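Local coordinates for protein fimbrial subunit type 1 (Actinomyces oris, PDB 3UXF) that serves as the major subunit of the fimbriae that this oral bacterium displays on its cell surface, at residues K369-E381 with P403-Q417. Residues are numbered along the deposited sequence; the frame is centred on the assembly and turned at random.
Sequences KTKYNGAQFQVYE and PLTIGGEKTFTTAGQ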
loop_
_atom_site.group_PDB
_atom_site.type_symbol
_atom_site.label_atom_id
_atom_site.label_comp_id
_atom_site.label_asym_id
_atom_site.label_seq_id
_atom_site.Cartn_x
_atom_site.Cartn_y
_atom_site.Cartn_z
ATOM N N LYS A 369 -46.746 -15.777 7.692
ATOM C CA LYS A 369 -45.420 -15.885 7.067
ATOM C C LYS A 369 -44.725 -17.213 7.379
ATOM O O LYS A 369 -43.746 -17.577 6.699
ATOM C CB LYS A 369 -44.492 -14.755 7.514
ATOM C CG LYS A 369 -44.997 -13.335 7.315
ATOM C CD LYS A 369 -45.535 -13.156 5.943
ATOM C CE LYS A 369 -45.867 -11.697 5.694
ATOM N NZ LYS A 369 -46.476 -11.560 4.335
ATOM N N THR A 370 -45.169 -17.919 8.415
ATOM C CA THR A 370 -44.518 -19.184 8.764
ATOM C C THR A 370 -44.733 -20.250 7.684
ATOM O O THR A 370 -43.995 -21.227 7.617
ATOM C CB THR A 370 -44.934 -19.729 10.161
ATOM O OG1 THR A 370 -46.264 -20.269 10.089
ATOM C CG2 THR A 370 -44.845 -18.644 11.202
ATOM N N LYS A 371 -45.719 -20.049 6.811
ATOM C CA LYS A 371 -45.938 -20.962 5.703
ATOM C C LYS A 371 -44.779 -20.914 4.683
ATOM O O LYS A 371 -44.677 -21.782 3.819
ATOM C CB LYS A 371 -47.257 -20.638 4.987
ATOM C CG LYS A 371 -48.511 -20.905 5.843
ATOM C CD LYS A 371 -48.700 -22.379 6.123
ATOM C CE LYS A 371 -49.830 -22.605 7.163
ATOM N NZ LYS A 371 -49.870 -24.018 7.666
ATOM N N TYR A 372 -43.938 -19.889 4.795
ATOM C CA TYR A 372 -42.767 -19.753 3.906
ATOM C C TYR A 372 -41.473 -20.197 4.590
ATOM O O TYR A 372 -40.376 -20.033 4.024
ATOM C CB TYR A 372 -42.649 -18.308 3.418
ATOM C CG TYR A 372 -43.902 -17.858 2.685
ATOM C CD1 TYR A 372 -44.304 -18.486 1.530
ATOM C CD2 TYR A 372 -44.673 -16.808 3.180
ATOM C CE1 TYR A 372 -45.474 -18.096 0.872
ATOM C CE2 TYR A 372 -45.832 -16.399 2.531
ATOM C CZ TYR A 372 -46.216 -17.048 1.381
ATOM O OH TYR A 372 -47.337 -16.660 0.683
ATOM N N ASN A 373 -41.568 -20.756 5.798
ATOM C CA ASN A 373 -40.411 -21.389 6.435
ATOM C C ASN A 373 -40.078 -22.743 5.835
ATOM O O ASN A 373 -40.930 -23.402 5.228
ATOM C CB ASN A 373 -40.680 -21.552 7.941
ATOM C CG ASN A 373 -40.704 -20.235 8.668
ATOM O OD1 ASN A 373 -40.115 -19.236 8.211
ATOM N ND2 ASN A 373 -41.390 -20.210 9.828
ATOM N N GLY A 374 -38.824 -23.164 5.993
ATOM C CA GLY A 374 -38.365 -24.437 5.498
ATOM C C GLY A 374 -37.927 -24.449 4.046
ATOM O O GLY A 374 -37.607 -25.495 3.510
ATOM N N ALA A 375 -37.936 -23.288 3.407
ATOM C CA ALA A 375 -37.362 -23.176 2.086
ATOM C C ALA A 375 -35.845 -23.176 2.251
ATOM O O ALA A 375 -35.318 -22.542 3.166
ATOM C CB ALA A 375 -37.810 -21.856 1.415
ATOM N N GLN A 376 -35.152 -23.907 1.393
ATOM C CA GLN A 376 -33.678 -23.961 1.466
ATOM C C GLN A 376 -33.044 -23.396 0.209
ATOM O O GLN A 376 -33.576 -23.542 -0.907
ATOM C CB GLN A 376 -33.207 -25.399 1.695
ATOM C CG GLN A 376 -33.791 -25.971 2.987
ATOM C CD GLN A 376 -33.070 -27.220 3.397
ATOM O OE1 GLN A 376 -32.802 -28.100 2.590
ATOM N NE2 GLN A 376 -32.683 -27.268 4.664
ATOM N N PHE A 377 -31.904 -22.758 0.399
ATOM C CA PHE A 377 -31.169 -22.151 -0.687
ATOM C C PHE A 377 -29.694 -22.419 -0.588
ATOM O O PHE A 377 -29.151 -22.562 0.509
ATOM C CB PHE A 377 -31.370 -20.648 -0.644
ATOM C CG PHE A 377 -32.778 -20.232 -0.887
ATOM C CD1 PHE A 377 -33.186 -19.869 -2.167
ATOM C CD2 PHE A 377 -33.689 -20.167 0.163
ATOM C CE1 PHE A 377 -34.538 -19.467 -2.420
ATOM C CE2 PHE A 377 -35.024 -19.769 -0.074
ATOM C CZ PHE A 377 -35.440 -19.408 -1.371
ATOM N N GLN A 378 -29.044 -22.430 -1.739
ATOM C CA GLN A 378 -27.588 -22.397 -1.787
ATOM C C GLN A 378 -27.226 -21.222 -2.686
ATOM O O GLN A 378 -28.102 -20.664 -3.361
ATOM C CB GLN A 378 -27.016 -23.684 -2.364
ATOM C CG GLN A 378 -27.430 -24.845 -1.485
ATOM C CD GLN A 378 -26.637 -26.098 -1.755
ATOM O OE1 GLN A 378 -26.511 -26.548 -2.906
ATOM N NE2 GLN A 378 -26.087 -26.683 -0.684
ATOM N N VAL A 379 -25.948 -20.829 -2.665
ATOM C CA VAL A 379 -25.517 -19.612 -3.382
ATOM C C VAL A 379 -24.339 -19.930 -4.287
ATOM O O VAL A 379 -23.432 -20.688 -3.894
ATOM C CB VAL A 379 -25.063 -18.507 -2.395
ATOM C CG1 VAL A 379 -24.773 -17.189 -3.151
ATOM C CG2 VAL A 379 -26.125 -18.295 -1.276
ATOM N N TYR A 380 -24.331 -19.347 -5.491
ATOM C CA TYR A 380 -23.211 -19.506 -6.414
ATOM C C TYR A 380 -22.755 -18.128 -6.910
ATOM O O TYR A 380 -23.529 -17.169 -6.888
ATOM C CB TYR A 380 -23.658 -20.300 -7.658
ATOM C CG TYR A 380 -24.075 -21.731 -7.370
ATOM C CD1 TYR A 380 -25.310 -21.995 -6.809
ATOM C CD2 TYR A 380 -23.245 -22.805 -7.704
ATOM C CE1 TYR A 380 -25.716 -23.297 -6.550
ATOM C CE2 TYR A 380 -23.635 -24.127 -7.424
ATOM C CZ TYR A 380 -24.860 -24.348 -6.855
ATOM O OH TYR A 380 -25.266 -25.647 -6.607
ATOM N N GLU A 381 -21.517 -18.068 -7.402
ATOM C CA GLU A 381 -21.186 -17.001 -8.341
ATOM C C GLU A 381 -21.792 -17.410 -9.675
ATOM O O GLU A 381 -21.863 -18.598 -9.967
ATOM C CB GLU A 381 -19.687 -16.793 -8.442
ATOM C CG GLU A 381 -19.145 -16.066 -7.197
ATOM C CD GLU A 381 -17.648 -15.824 -7.216
ATOM O OE1 GLU A 381 -16.881 -16.637 -7.758
ATOM O OE2 GLU A 381 -17.227 -14.800 -6.672
ATOM N N PRO A 403 -21.652 -25.242 -4.806
ATOM C CA PRO A 403 -22.056 -23.929 -4.296
ATOM C C PRO A 403 -20.958 -23.342 -3.419
ATOM O O PRO A 403 -19.966 -24.004 -3.053
ATOM C CB PRO A 403 -23.290 -24.258 -3.444
ATOM C CG PRO A 403 -23.003 -25.628 -2.901
ATOM C CD PRO A 403 -22.355 -26.330 -4.100
ATOM N N LEU A 404 -21.132 -22.071 -3.086
ATOM C CA LEU A 404 -20.199 -21.387 -2.207
ATOM C C LEU A 404 -20.331 -21.797 -0.753
ATOM O O LEU A 404 -21.436 -22.049 -0.234
ATOM C CB LEU A 404 -20.440 -19.877 -2.287
ATOM C CG LEU A 404 -20.237 -19.214 -3.631
ATOM C CD1 LEU A 404 -20.674 -17.776 -3.470
ATOM C CD2 LEU A 404 -18.757 -19.290 -4.059
ATOM N N THR A 405 -19.185 -21.808 -0.063
ATOM C CA THR A 405 -19.197 -21.939 1.377
ATOM C C THR A 405 -19.088 -20.533 1.938
ATOM O O THR A 405 -18.141 -19.803 1.618
ATOM C CB THR A 405 -17.978 -22.773 1.851
ATOM O OG1 THR A 405 -18.104 -24.117 1.347
ATOM C CG2 THR A 405 -17.894 -22.822 3.386
ATOM N N ILE A 406 -20.090 -20.135 2.716
ATOM C CA ILE A 406 -20.232 -18.761 3.206
ATOM C C ILE A 406 -20.358 -18.892 4.720
ATOM O O ILE A 406 -21.312 -19.491 5.232
ATOM C CB ILE A 406 -21.528 -18.158 2.646
ATOM C CG1 ILE A 406 -21.497 -18.165 1.111
ATOM C CG2 ILE A 406 -21.713 -16.770 3.204
ATOM C CD1 ILE A 406 -22.891 -17.897 0.463
ATOM N N GLY A 407 -19.393 -18.346 5.442
ATOM C CA GLY A 407 -19.401 -18.465 6.896
ATOM C C GLY A 407 -19.372 -19.919 7.341
ATOM O O GLY A 407 -19.950 -20.263 8.379
ATOM N N GLY A 408 -18.720 -20.766 6.557
ATOM C CA GLY A 408 -18.669 -22.199 6.830
ATOM C C GLY A 408 -19.927 -22.990 6.501
ATOM O O GLY A 408 -19.983 -24.176 6.820
ATOM N N GLU A 409 -20.916 -22.358 5.867
ATOM C CA GLU A 409 -22.166 -23.022 5.552
ATOM C C GLU A 409 -22.453 -23.030 4.064
ATOM O O GLU A 409 -22.016 -22.119 3.350
ATOM C CB GLU A 409 -23.309 -22.291 6.258
ATOM C CG GLU A 409 -23.148 -22.247 7.779
ATOM C CD GLU A 409 -23.187 -23.636 8.425
ATOM O OE1 GLU A 409 -23.745 -24.585 7.834
ATOM O OE2 GLU A 409 -22.646 -23.783 9.538
ATOM N N LYS A 410 -23.199 -24.033 3.595
ATOM C CA LYS A 410 -23.571 -24.061 2.191
ATOM C C LYS A 410 -25.062 -23.969 1.985
ATOM O O LYS A 410 -25.475 -23.694 0.866
ATOM C CB LYS A 410 -23.080 -25.324 1.470
ATOM C CG LYS A 410 -21.582 -25.361 1.248
ATOM C CD LYS A 410 -21.130 -26.660 0.562
ATOM C CE LYS A 410 -20.817 -27.718 1.615
ATOM N NZ LYS A 410 -20.702 -29.119 1.072
ATOM N N THR A 411 -25.854 -24.207 3.024
ATOM C CA THR A 411 -27.320 -24.285 2.857
ATOM C C THR A 411 -27.997 -23.360 3.831
ATOM O O THR A 411 -27.626 -23.312 5.017
ATOM C CB THR A 411 -27.839 -25.737 3.018
ATOM O OG1 THR A 411 -27.181 -26.586 2.073
ATOM C CG2 THR A 411 -29.350 -25.795 2.771
ATOM N N PHE A 412 -28.975 -22.585 3.356
ATOM C CA PHE A 412 -29.577 -21.552 4.176
ATOM C C PHE A 412 -31.076 -21.803 4.200
ATOM O O PHE A 412 -31.688 -21.915 3.134
ATOM C CB PHE A 412 -29.215 -20.158 3.622
ATOM C CG PHE A 412 -27.765 -19.942 3.603
ATOM C CD1 PHE A 412 -27.013 -20.374 2.519
ATOM C CD2 PHE A 412 -27.105 -19.462 4.727
ATOM C CE1 PHE A 412 -25.607 -20.283 2.528
ATOM C CE2 PHE A 412 -25.718 -19.355 4.749
ATOM C CZ PHE A 412 -24.971 -19.764 3.655
ATOM N N THR A 413 -31.651 -21.939 5.401
ATOM C CA THR A 413 -33.048 -22.349 5.530
ATOM C C THR A 413 -33.911 -21.248 6.162
ATOM O O THR A 413 -33.547 -20.717 7.237
ATOM C CB THR A 413 -33.157 -23.619 6.414
ATOM O OG1 THR A 413 -32.378 -24.660 5.814
ATOM C CG2 THR A 413 -34.623 -24.084 6.509
ATOM N N THR A 414 -35.046 -20.910 5.516
ATOM C CA THR A 414 -35.923 -19.882 6.072
ATOM C C THR A 414 -36.599 -20.377 7.362
ATOM O O THR A 414 -36.980 -21.559 7.473
ATOM C CB THR A 414 -37.003 -19.398 5.095
ATOM O OG1 THR A 414 -37.757 -20.497 4.583
ATOM C CG2 THR A 414 -36.341 -18.606 3.927
ATOM N N ALA A 415 -36.725 -19.453 8.302
ATOM C CA ALA A 415 -37.327 -19.743 9.610
ATOM C C ALA A 415 -37.944 -18.466 10.162
ATOM O O ALA A 415 -37.806 -17.377 9.599
ATOM C CB ALA A 415 -36.248 -20.232 10.543
ATOM N N GLY A 416 -38.626 -18.570 11.303
ATOM C CA GLY A 416 -39.237 -17.383 11.855
ATOM C C GLY A 416 -40.405 -16.917 11.013
ATOM O O GLY A 416 -41.407 -17.619 10.889
ATOM N N GLN A 417 -40.263 -15.728 10.436
ATOM C CA GLN A 417 -41.274 -15.166 9.569
ATOM C C GLN A 417 -40.874 -15.310 8.099
ATOM O O GLN A 417 -40.963 -14.351 7.325
ATOM C CB GLN A 417 -41.481 -13.694 9.909
ATOM C CG GLN A 417 -42.014 -13.499 11.331
ATOM C CD GLN A 417 -43.369 -14.147 11.495
ATOM O OE1 GLN A 417 -44.321 -13.787 10.806
ATOM N NE2 GLN A 417 -43.462 -15.115 12.399
HETATM O O HOH W 1 -46.933 -14.458 10.283
HETATM O O HOH W 2 -24.208 -21.954 -0.752
#
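Phe377 and Phe412 form the hydrogen-bonded pair of a short antiparallel ladder in the prealbumin-like, C-terminal beta-sandwich domain of this pilin. Each backbone N donates to the other's O. On the face that carries Gln376 and Thr413, Gln376 NE2 donates to Thr413 OG1 at 2.9 Å. A second glutamine-threonine bond follows, Gln378 NE2 to Thr411 OG1 at 3.0 Å. Both hydroxyls lie tilted out of the amide planes, and both bonds are bent. Gln376 and Thr413 run side by side.

Beyond the ladder, the segment 403-410 bends away and returns through a type I' turn at Ile406 to Glu409. Water 2 spans the resulting split, accepting from Val379 N at 2.8 Å and lying near Leu404 O and Lys410 O. Leu404 N donates to Val379 O. Ile406 CD1 packs against Val379 CB at 3.6 Å. Pro403 CA sits over one face of the Tyr380 ring, a CH-pi contact 3.8 Å from the centroid.

At the opposite end, Asn373 ND2 donates to Gly416 O at 2.8 Å. That oxygen lies in the plane of the amide, but the nitrogen stands above the carbonyl plane. A weak bond from Gly418 N to Asn373 OD1 helps place this amide. Farther out, both phenylalanines turn into the sandwich, where Phe377 meets Leu358 of strand 344-362 and Phe412 meets Ile422 of strand 419-426. Thr414 OG1 sits between its own backbone N and carbonyl carbon (chi1 54°). It donates to a lone pair of Tyr372 O, the last residue of the 3-10 segment, at 2.7 Å, and accepts from Ala375 N, in the loop that follows, at 3.0 Å.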